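Local coordinates for protein alpha-L-arabinofuranosidase B (Aspergillus kawachii, PDB 6SXT) that hydrolyses terminal non-reducing alpha-L-arabinofuranosides from arabinoxylan, arabinan and arabinogalactan side chains, acting as a secreted retaining family 54 glycosidase in hemicellulose breakdown, at residues 27-30 with 31-35; 273-276 with 277-280; 362-365 with 366-370; 399-403 with 404-408. One frame throughout, in Å; residues are numbered along the deposited sequence.

Interaction 1. Residues 27-30 with 31-35. With EDO (1,2-ethanediol), chain B.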
loop_
_atom_site.group_PDB
_atom_site.type_symbol
_atom_site.label_atom_id
_atom_site.label_comp_id
_atom_site.label_asym_id
_atom_site.label_seq_id
_atom_site.Cartn_x
_atom_site.Cartn_y
_atom_site.Cartn_z
ATOM N N SER A 27 -11.817 -22.549 -0.607
ATOM C CA SER A 27 -13.296 -22.587 -0.574
ATOM C C SER A 27 -13.800 -22.917 0.832
ATOM O O SER A 27 -14.904 -22.473 1.152
ATOM C CB SER A 27 -13.816 -23.522 -1.650
ATOM O OG SER A 27 -13.401 -24.788 -1.308
ATOM N N SER A 28 -13.053 -23.582 1.678
ATOM C CA SER A 28 -13.601 -23.957 2.997
ATOM C C SER A 28 -13.056 -23.034 4.085
ATOM O O SER A 28 -13.328 -23.285 5.291
ATOM C CB SER A 28 -13.272 -25.368 3.280
ATOM O OG SER A 28 -11.873 -25.518 3.314
ATOM N N PHE A 29 -12.226 -22.040 3.745
ATOM C CA PHE A 29 -11.594 -21.209 4.798
ATOM C C PHE A 29 -12.617 -20.240 5.383
ATOM O O PHE A 29 -13.236 -19.436 4.643
ATOM C CB PHE A 29 -10.367 -20.451 4.285
ATOM C CG PHE A 29 -9.693 -19.656 5.357
ATOM C CD1 PHE A 29 -8.872 -20.305 6.281
ATOM C CD2 PHE A 29 -9.899 -18.296 5.498
ATOM C CE1 PHE A 29 -8.253 -19.587 7.291
ATOM C CE2 PHE A 29 -9.267 -17.599 6.510
ATOM C CZ PHE A 29 -8.444 -18.250 7.404
ATOM N N SER A 30 -12.749 -20.255 6.713
ATOM C CA SER A 30 -13.675 -19.349 7.413
ATOM C C SER A 30 -12.998 -18.679 8.602
ATOM O O SER A 30 -13.723 -17.969 9.321
ATOM C CB SER A 30 -14.946 -20.083 7.843
ATOM O OG SER A 30 -14.580 -21.059 8.729
ATOM N N GLY A 31 -11.697 -18.799 8.761
ATOM C CA GLY A 31 -10.977 -18.191 9.862
ATOM C C GLY A 31 -10.611 -16.744 9.596
ATOM O O GLY A 31 -11.060 -16.163 8.631
ATOM N N ALA A 32 -9.802 -16.194 10.493
ATOM C CA ALA A 32 -9.399 -14.792 10.403
ATOM C C ALA A 32 -8.492 -14.582 9.190
ATOM O O ALA A 32 -7.525 -15.309 8.971
ATOM C CB ALA A 32 -8.694 -14.341 11.633
ATOM N N LEU A 33 -8.796 -13.531 8.458
ATOM C CA LEU A 33 -7.976 -13.092 7.313
ATOM C C LEU A 33 -6.888 -12.141 7.773
ATOM O O LEU A 33 -5.737 -12.231 7.270
ATOM C CB LEU A 33 -8.867 -12.370 6.309
ATOM C CG LEU A 33 -9.942 -13.199 5.627
ATOM C CD1 LEU A 33 -10.922 -12.305 4.889
ATOM C CD2 LEU A 33 -9.329 -14.196 4.712
ATOM N N TYR A 34 -7.216 -11.243 8.695
ATOM C CA TYR A 34 -6.265 -10.225 9.184
ATOM C C TYR A 34 -6.704 -9.694 10.542
ATOM O O TYR A 34 -7.857 -9.904 10.944
ATOM C CB TYR A 34 -6.072 -9.101 8.149
ATOM C CG TYR A 34 -7.265 -8.263 7.821
ATOM C CD1 TYR A 34 -8.198 -8.678 6.902
ATOM C CD2 TYR A 34 -7.443 -6.996 8.382
ATOM C CE1 TYR A 34 -9.254 -7.871 6.519
ATOM C CE2 TYR A 34 -8.532 -6.173 8.038
ATOM C CZ TYR A 34 -9.405 -6.598 7.049
ATOM O OH TYR A 34 -10.484 -5.842 6.685
ATOM N N GLN A 35 -5.757 -9.042 11.195
ATOM C CA GLN A 35 -5.974 -8.347 12.470
ATOM C C GLN A 35 -5.860 -6.834 12.269
ATOM O O GLN A 35 -4.976 -6.385 11.534
ATOM C CB GLN A 35 -5.011 -8.895 13.486
ATOM C CG GLN A 35 -5.282 -8.340 14.888
ATOM C CD GLN A 35 -4.191 -8.704 15.858
ATOM O OE1 GLN A 35 -3.107 -8.172 15.797
ATOM N NE2 GLN A 35 -4.506 -9.617 16.780
HETATM C C1 EDO B . 0.191 -6.689 17.528
HETATM O O1 EDO B . -0.521 -7.861 17.044
HETATM C C2 EDO B . -0.390 -5.943 18.684
#

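Interaction 2. Residues 273-276 with 277-280. With LXE ([(1~{S},2~{S},3~{S},4~{S})-2-(hydroxymethyl)-3,4-bis(oxidanyl)cyclopentyl]azanium), chain G.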
loop_
_atom_site.group_PDB
_atom_site.type_symbol
_atom_site.label_atom_id
_atom_site.label_comp_id
_atom_site.label_asym_id
_atom_site.label_seq_id
_atom_site.Cartn_x
_atom_site.Cartn_y
_atom_site.Cartn_z
ATOM N N ALA A 273 12.114 -17.346 4.378
ATOM C CA ALA A 273 11.387 -16.257 5.053
ATOM C C ALA A 273 10.388 -15.673 4.041
ATOM O O ALA A 273 10.617 -15.838 2.828
ATOM C CB ALA A 273 12.332 -15.193 5.543
ATOM N N ILE A 274 9.409 -14.932 4.538
ATOM C CA ILE A 274 8.454 -14.252 3.660
ATOM C C ILE A 274 8.499 -12.763 3.939
ATOM O O ILE A 274 8.405 -12.358 5.117
ATOM C CB ILE A 274 7.044 -14.809 3.884
ATOM C CG1 ILE A 274 7.035 -16.321 3.849
ATOM C CG2 ILE A 274 6.078 -14.196 2.866
ATOM C CD1 ILE A 274 5.664 -16.925 4.157
ATOM N N ILE A 275 8.550 -11.972 2.863
ATOM C CA ILE A 275 8.526 -10.493 2.980
ATOM C C ILE A 275 7.348 -9.942 2.191
ATOM O O ILE A 275 6.928 -10.592 1.194
ATOM C CB ILE A 275 9.821 -9.833 2.496
ATOM C CG1 ILE A 275 10.177 -10.279 1.087
ATOM C CG2 ILE A 275 10.936 -10.051 3.514
ATOM C CD1 ILE A 275 11.433 -9.660 0.486
ATOM N N LEU A 276 6.852 -8.808 2.599
ATOM C CA LEU A 276 5.831 -8.068 1.834
ATOM C C LEU A 276 6.136 -6.575 1.940
ATOM O O LEU A 276 6.133 -6.036 3.067
ATOM C CB LEU A 276 4.438 -8.377 2.359
ATOM C CG LEU A 276 3.355 -7.505 1.723
ATOM C CD1 LEU A 276 3.271 -7.671 0.231
ATOM C CD2 LEU A 276 2.018 -7.803 2.356
ATOM N N GLY A 277 6.430 -5.945 0.805
ATOM C CA GLY A 277 6.515 -4.475 0.711
ATOM C C GLY A 277 7.928 -3.927 0.802
ATOM O O GLY A 277 8.079 -2.731 0.674
ATOM N N ILE A 278 8.897 -4.799 1.055
ATOM C CA ILE A 278 10.297 -4.446 1.422
ATOM C C ILE A 278 11.246 -5.397 0.727
ATOM O O ILE A 278 10.835 -6.472 0.237
ATOM C CB ILE A 278 10.465 -4.532 2.947
ATOM C CG1 ILE A 278 9.999 -5.895 3.471
ATOM C CG2 ILE A 278 9.777 -3.376 3.621
ATOM C CD1 ILE A 278 10.505 -6.216 4.842
ATOM N N GLY A 279 12.529 -5.024 0.671
ATOM C CA GLY A 279 13.548 -5.979 0.238
ATOM C C GLY A 279 14.006 -6.895 1.339
ATOM O O GLY A 279 13.581 -6.734 2.535
ATOM N N GLY A 280 14.757 -7.926 0.979
ATOM C CA GLY A 280 15.142 -8.949 1.957
ATOM C C GLY A 280 16.079 -8.393 3.022
ATOM O O GLY A 280 16.043 -8.913 4.144
HETATM C "C1'" LXE G . 19.308 -7.126 -1.452
HETATM C "C2'" LXE G . 17.865 -6.925 -0.986
HETATM O "O2'" LXE G . 17.468 -7.911 -0.104
HETATM C "C3'" LXE G . 17.159 -6.964 -2.271
HETATM O "O3'" LXE G . 15.745 -6.553 -2.057
HETATM C "C4'" LXE G . 17.913 -5.906 -3.049
HETATM C "C5'" LXE G . 17.797 -6.079 -4.552
HETATM O "O5'" LXE G . 18.142 -7.363 -5.023
HETATM C "C6'" LXE G . 19.395 -6.070 -2.525
HETATM N "N1'" LXE G . 19.779 -4.736 -1.982
#

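Interaction 3. Residues 362-365 with 366-370. With ACT (acetate ion), chain T.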
loop_
_atom_site.group_PDB
_atom_site.type_symbol
_atom_site.label_atom_id
_atom_site.label_comp_id
_atom_site.label_asym_id
_atom_site.label_seq_id
_atom_site.Cartn_x
_atom_site.Cartn_y
_atom_site.Cartn_z
ATOM N N ASP A 362 -14.155 38.457 9.768
ATOM C CA ASP A 362 -14.513 39.474 8.751
ATOM C C ASP A 362 -13.578 40.697 8.862
ATOM O O ASP A 362 -13.426 41.379 7.845
ATOM C CB ASP A 362 -15.989 39.864 8.864
ATOM C CG ASP A 362 -16.466 40.726 7.701
ATOM O OD1 ASP A 362 -16.371 40.267 6.535
ATOM O OD2 ASP A 362 -16.893 41.871 7.966
ATOM N N ASP A 363 -12.951 40.959 10.014
ATOM C CA ASP A 363 -12.053 42.131 10.189
ATOM C C ASP A 363 -10.619 41.801 9.779
ATOM O O ASP A 363 -9.742 42.672 9.850
ATOM C CB ASP A 363 -12.052 42.650 11.625
ATOM C CG ASP A 363 -13.410 43.163 12.089
ATOM O OD1 ASP A 363 -14.152 43.693 11.252
ATOM O OD2 ASP A 363 -13.742 42.941 13.277
ATOM N N SER A 364 -10.309 40.558 9.435
ATOM C CA SER A 364 -8.928 40.199 9.074
ATOM C C SER A 364 -8.529 40.943 7.814
ATOM O O SER A 364 -9.406 41.224 6.977
ATOM C CB SER A 364 -8.821 38.676 8.866
ATOM O OG SER A 364 -8.991 38.005 10.112
ATOM N N SER A 365 -7.236 41.117 7.625
ATOM C CA SER A 365 -6.705 41.669 6.355
ATOM C C SER A 365 -7.150 40.807 5.189
ATOM O O SER A 365 -7.248 39.560 5.326
ATOM C CB SER A 365 -5.202 41.855 6.304
ATOM O OG SER A 365 -4.522 40.579 6.356
ATOM N N THR A 366 -7.312 41.407 4.043
ATOM C CA THR A 366 -7.619 40.712 2.797
ATOM C C THR A 366 -6.476 39.729 2.513
ATOM O O THR A 366 -6.749 38.641 1.964
ATOM C CB THR A 366 -7.836 41.671 1.622
ATOM O OG1 THR A 366 -8.941 42.506 2.020
ATOM C CG2 THR A 366 -8.199 40.931 0.366
ATOM N N THR A 367 -5.233 40.077 2.847
ATOM C CA THR A 367 -4.077 39.183 2.638
ATOM C C THR A 367 -4.319 37.861 3.378
ATOM O O THR A 367 -4.245 36.781 2.726
ATOM C CB THR A 367 -2.788 39.813 3.121
ATOM O OG1 THR A 367 -2.847 40.231 4.505
ATOM C CG2 THR A 367 -2.507 41.021 2.270
ATOM N N LEU A 368 -4.629 37.959 4.648
ATOM C CA LEU A 368 -4.858 36.724 5.449
ATOM C C LEU A 368 -6.128 35.999 4.954
ATOM O O LEU A 368 -6.104 34.724 4.893
ATOM C CB LEU A 368 -4.884 37.087 6.927
ATOM C CG LEU A 368 -5.223 35.957 7.894
ATOM C CD1 LEU A 368 -4.185 34.849 7.726
ATOM C CD2 LEU A 368 -5.245 36.458 9.336
ATOM N N LYS A 369 -7.185 36.698 4.592
ATOM C CA LYS A 369 -8.402 36.071 4.045
ATOM C C LYS A 369 -8.060 35.201 2.850
ATOM O O LYS A 369 -8.595 34.069 2.739
ATOM C CB LYS A 369 -9.467 37.092 3.684
ATOM C CG LYS A 369 -10.074 37.724 4.924
ATOM C CD LYS A 369 -11.139 38.712 4.573
ATOM C CE LYS A 369 -11.827 39.298 5.775
ATOM N NZ LYS A 369 -12.859 40.241 5.297
ATOM N N GLU A 370 -7.194 35.678 1.970
ATOM C CA GLU A 370 -6.798 34.889 0.791
ATOM C C GLU A 370 -5.953 33.686 1.238
ATOM O O GLU A 370 -6.070 32.594 0.594
ATOM C CB GLU A 370 -6.008 35.735 -0.209
ATOM C CG GLU A 370 -6.810 36.811 -0.873
ATOM C CD GLU A 370 -5.890 37.567 -1.836
ATOM O OE1 GLU A 370 -4.790 37.075 -2.125
ATOM O OE2 GLU A 370 -6.309 38.667 -2.311
HETATM C C ACT T . -4.157 39.930 9.696
HETATM O O ACT T . -5.441 40.139 9.715
HETATM O OXT ACT T . -3.367 40.192 8.721
HETATM C CH3 ACT T . -3.486 39.343 10.934
#

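Interaction 4. Residues 399-403 with 404-408. With SO4 (sulfate ion), chain F.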
loop_
_atom_site.group_PDB
_atom_site.type_symbol
_atom_site.label_atom_id
_atom_site.label_comp_id
_atom_site.label_asym_id
_atom_site.label_seq_id
_atom_site.Cartn_x
_atom_site.Cartn_y
_atom_site.Cartn_z
ATOM N N ARG A 399 0.993 20.379 0.222
ATOM C CA ARG A 399 1.686 19.082 0.021
ATOM C C ARG A 399 2.373 18.736 1.318
ATOM O O ARG A 399 2.810 19.612 2.088
ATOM C CB ARG A 399 2.630 19.145 -1.180
ATOM C CG ARG A 399 3.810 20.109 -1.013
ATOM C CD ARG A 399 5.016 19.538 -0.310
ATOM N NE ARG A 399 5.654 18.485 -1.059
ATOM C CZ ARG A 399 6.414 18.648 -2.126
ATOM N NH1 ARG A 399 6.789 19.868 -2.520
ATOM N NH2 ARG A 399 6.813 17.612 -2.844
ATOM N N HIS A 400 2.527 17.451 1.588
ATOM C CA HIS A 400 3.361 17.044 2.720
ATOM C C HIS A 400 4.810 16.844 2.268
ATOM O O HIS A 400 5.083 16.399 1.126
ATOM C CB HIS A 400 2.747 15.841 3.468
ATOM C CG HIS A 400 2.663 14.564 2.691
ATOM N ND1 HIS A 400 3.749 13.728 2.566
ATOM C CD2 HIS A 400 1.602 13.968 2.127
ATOM C CE1 HIS A 400 3.352 12.649 1.902
ATOM N NE2 HIS A 400 2.044 12.799 1.576
ATOM N N TYR A 401 5.723 17.113 3.188
ATOM C CA TYR A 401 7.176 17.014 2.986
ATOM C C TYR A 401 7.807 16.867 4.355
ATOM O O TYR A 401 7.624 17.727 5.244
ATOM C CB TYR A 401 7.693 18.289 2.289
ATOM C CG TYR A 401 9.114 18.131 1.860
ATOM C CD1 TYR A 401 10.157 18.389 2.721
ATOM C CD2 TYR A 401 9.390 17.670 0.590
ATOM C CE1 TYR A 401 11.468 18.211 2.302
ATOM C CE2 TYR A 401 10.691 17.491 0.160
ATOM C CZ TYR A 401 11.722 17.770 1.029
ATOM O OH TYR A 401 12.999 17.573 0.619
ATOM N N ASN A 402 8.489 15.746 4.582
ATOM C CA ASN A 402 8.930 15.378 5.939
ATOM C C ASN A 402 7.723 15.410 6.884
ATOM O O ASN A 402 7.850 15.701 8.076
ATOM C CB ASN A 402 10.037 16.310 6.466
ATOM C CG ASN A 402 11.389 15.972 5.881
ATOM O OD1 ASN A 402 11.648 14.812 5.550
ATOM N ND2 ASN A 402 12.232 16.991 5.696
ATOM N N PHE A 403 6.518 15.142 6.345
ATOM C CA PHE A 403 5.244 15.065 7.097
ATOM C C PHE A 403 4.796 16.411 7.683
ATOM O O PHE A 403 3.810 16.453 8.430
ATOM C CB PHE A 403 5.301 14.004 8.203
ATOM C CG PHE A 403 5.621 12.626 7.664
ATOM C CD1 PHE A 403 4.921 12.102 6.589
ATOM C CD2 PHE A 403 6.665 11.914 8.181
ATOM C CE1 PHE A 403 5.238 10.839 6.089
ATOM C CE2 PHE A 403 6.937 10.629 7.726
ATOM C CZ PHE A 403 6.256 10.137 6.657
ATOM N N GLU A 404 5.410 17.506 7.227
ATOM C CA GLU A 404 4.853 18.857 7.467
ATOM C C GLU A 404 4.094 19.291 6.211
ATOM O O GLU A 404 4.500 18.961 5.066
ATOM C CB GLU A 404 5.965 19.864 7.793
ATOM C CG GLU A 404 5.367 21.232 8.131
ATOM C CD GLU A 404 6.371 22.229 8.704
ATOM O OE1 GLU A 404 7.499 21.787 9.016
ATOM O OE2 GLU A 404 5.979 23.432 8.889
ATOM N N LEU A 405 2.995 20.016 6.380
ATOM C CA LEU A 405 2.241 20.541 5.225
ATOM C C LEU A 405 2.861 21.887 4.802
ATOM O O LEU A 405 2.946 22.805 5.652
ATOM C CB LEU A 405 0.763 20.731 5.508
ATOM C CG LEU A 405 0.035 19.440 5.951
ATOM C CD1 LEU A 405 -1.439 19.669 5.917
ATOM C CD2 LEU A 405 0.414 18.256 5.083
ATOM N N LEU A 406 3.201 21.931 3.544
ATOM C CA LEU A 406 3.856 23.110 2.941
ATOM C C LEU A 406 3.045 23.529 1.750
ATOM O O LEU A 406 2.325 22.739 1.141
ATOM C CB LEU A 406 5.267 22.793 2.482
ATOM C CG LEU A 406 6.258 22.279 3.528
ATOM C CD1 LEU A 406 7.572 22.051 2.831
ATOM C CD2 LEU A 406 6.421 23.211 4.730
ATOM N N LEU A 407 3.052 24.838 1.463
ATOM C CA LEU A 407 2.460 25.347 0.238
ATOM C C LEU A 407 3.562 25.504 -0.803
ATOM O O LEU A 407 4.408 26.442 -0.665
ATOM C CB LEU A 407 1.751 26.695 0.488
ATOM C CG LEU A 407 1.126 27.310 -0.749
ATOM C CD1 LEU A 407 0.007 26.435 -1.323
ATOM C CD2 LEU A 407 0.556 28.686 -0.436
ATOM N N ASN A 408 3.576 24.639 -1.809
ATOM C CA ASN A 408 4.636 24.581 -2.825
ATOM C C ASN A 408 4.018 24.572 -4.200
ATOM O O ASN A 408 2.857 24.101 -4.412
ATOM C CB ASN A 408 5.574 23.376 -2.648
ATOM C CG ASN A 408 6.424 23.340 -1.409
ATOM O OD1 ASN A 408 6.806 22.259 -0.935
ATOM N ND2 ASN A 408 6.833 24.478 -0.831
HETATM S S SO4 F . 7.726 26.862 -4.029
HETATM O O1 SO4 F . 7.064 27.754 -4.919
HETATM O O2 SO4 F . 7.384 27.106 -2.685
HETATM O O3 SO4 F . 9.134 27.058 -4.088
HETATM O O4 SO4 F . 7.408 25.481 -4.414
#

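Interaction 1. Residues 27-30 with 31-35
Phe-29 lays its ring beneath the turn of chain that follows it, so that the backbone of Gly-31 runs across one face. Gly-31 N sits 3.5 Å above the ring plane, over its centre, and the chain then slants off past one corner, where Phe-29 CE2 comes within 3.1 Å of Gly-31 O. The carbonyl of Ala-32 meets the ring differently: its O lies in the ring plane at the edge, 3.5 Å from Phe-29 CZ. Leu-33 completes the set with a single methyl, CD2, placed obliquely 3.8 Å from Phe-29 CE2. CG of Phe-29 stands opposite the backbone N (chi1 -178°), which swings the ring forward along the chain and under Gly-31.

The contact lies within the surface loop that leads into strand 34-38 of the catalytic domain. Here Leu-33 and Tyr-34 both pair with Ile-47 in a classic beta bulge, and Phe-29 is also joined to Gly-53 by a backbone hydrogen bond. Farther along, Gln-35 OE1 accepts from 1,2-ethanediol O1 at 2.9 Å and is also bonded to Thr-73 OG1.

With peptide groups as the ring's main partners, the fit relies on van der Waals packing and on the weak polarity of an aromatic edge facing a carbonyl oxygen; the leucine methyl adds a small apolar contribution.

Interaction 2. Residues 273-276 with 277-280
Strand 273-276 ends as Leu-276 passes into Gly-277, whose positive phi of 98° turns the chain sharply and carries residues 278-280 back beside Ile-275. Gly-277 can adopt this conformation because it has no CB to press on Leu-276 O. Gly-279 and Gly-280 then bring bare backbone up to the bound cyclopentyl inhibitor.

Inside the turn, Ile-275 and Ile-278 cross obliquely, with Ile-275 CB 4.1 Å from Ile-278 CG1. The longer branch of Ile-275 carries the rest: CG1 is wedged between its own N and carbonyl carbon (chi1 53°), sending CD1 across to the returning chain. Ile-275 CD1 rests 3.3 Å from Ile-278 O and 3.8 Å from Gly-280 N. Leu-276 points the other way, toward Phe-290 on strand 288-296.

Gly-280, a substrate-binding residue, gives a weak, bent N-H bond to inhibitor O3' (3.5 Å, 142°), while O2' lies 2.9 Å from the same N. Gly-279 CA approaches O3' to 3.2 Å. Asp-203, Asn-207, the nucleophile Glu-205 and the proton donor Asp-281, next in sequence, also bond the ligand.

The contact is thus an apolar filling behind a glycine-lined wall: buried isoleucine carbons pack the inner side of the turn, while main-chain atoms face the sugar-like hydroxyls at close range.

Interaction 3. Residues 362-365 with 366-370
Lys-369 stretches its extended chain over the carbonyls of the preceding loop, with CG 3.4 Å from Ser-365 O and CE 3.3 Å from Ser-364 O. Its ammonium group reaches back to Asp-362 in the loop, where NZ donates to Asp-362 O at 2.8 Å from above the carbonyl plane, 38° out of it. The carboxylate of Asp-362 adds a long salt bridge, OD1 to NZ 3.7 Å, the two side chains crossing at a slant.

Ser-365 is the N-cap of helix 366-371. With OG between its backbone N and carbonyl carbon (chi1 66°), the hydroxyl turns back over the first helical turn and accepts from Leu-368 N at 3.1 Å in a nearly straight bond. Thr-367 OG1 donates to the same oxygen at 2.5 Å, a short bond, and the hydroxyl itself donates to acetate OXT at 2.7 Å. The other acetate oxygen receives Ser-365 N-H, the bond a capping-box side chain would take. Leu-368 CD2 lies against the acetate carbon, and Ser-364 OG is bonded to Asp-361 N.

On this surface of the arabinose-binding domain, the cap hydroxyl is therefore gripped by three bonds. The helix start would favour an anion, consistent with the acetate found there, while the lysine places positive charge near the otherwise acidic loop.

Interaction 4. Residues 399-403 with 404-408
Arg-399 turns the edge of its guanidinium to Asn-408: the amide oxygen OD1 lies near the guanidinium plane and accepts from NH1 at 2.9 Å, the two flat groups standing 70° apart. Over one guanidinium face comes the ring of Tyr-401, with CD2 4.1 Å above the plane. Arg-399 NE donates to His-400 O at 3.1 Å; the acceptor is tilted from the guanidinium plane, and the donor stands well above the carbonyl plane. Arg-399 NH2 makes a salt bridge with Asp-419, a substrate-binding residue. This wrapping depends on a curled chain: CG is tucked between the backbone N and carbonyl carbon (chi1 65°), and the chain bends again at the next two bonds. Asn-408 uses its other end, ND2, to reach sulfate O2 at 3.3 Å.

Strands 396-401 and 404-409 form a beta hairpin of the beta-trefoil arabinose-binding domain, closed by a type I' turn with Asn-402 and Phe-403 at its corners. Arg-399 and Leu-406 are a hydrogen-bonded pair, with Arg-399 N to Leu-406 O at 2.9 Å, and Tyr-401 and Glu-404 form another next to the turn. The short strand segments are strongly twisted, 124° apart in direction. On the face shared by Arg-399, Leu-406 CD1 meets Tyr-401 CB at 3.8 Å; on the other, Leu-405 CD2 lies 3.7 Å from His-400 CB. The imidazole bonds Ser-439 through NE2. His-400, Asn-402 and Phe-403 all bind substrate, and a glycol molecule is bonded there to His-400 ND1 and to the backbone N atoms of Asn-402 and Phe-403.

How the interactions relate
The four contacts follow one another along the chain, two in each domain, and none touches another. Interactions 1 and 2 belong to the catalytic domain, their centres about 22 Å apart: 273-280 borders the inhibitor in the active site, whereas 27-35 lies at the surface, away from the active site and the sugar-binding residues. Interactions 3 and 4 share the arabinose-binding domain, with centres about 23 Å apart and nearest atoms about 8 Å; of these two, interaction 4 contains the substrate-binding residues. Interactions 2 and 4 each hold substrate-binding residues, one in the catalytic and one in the binding domain, with centres about 29 Å apart. Interactions 1 and 3 span the molecule at about 56 Å between centres.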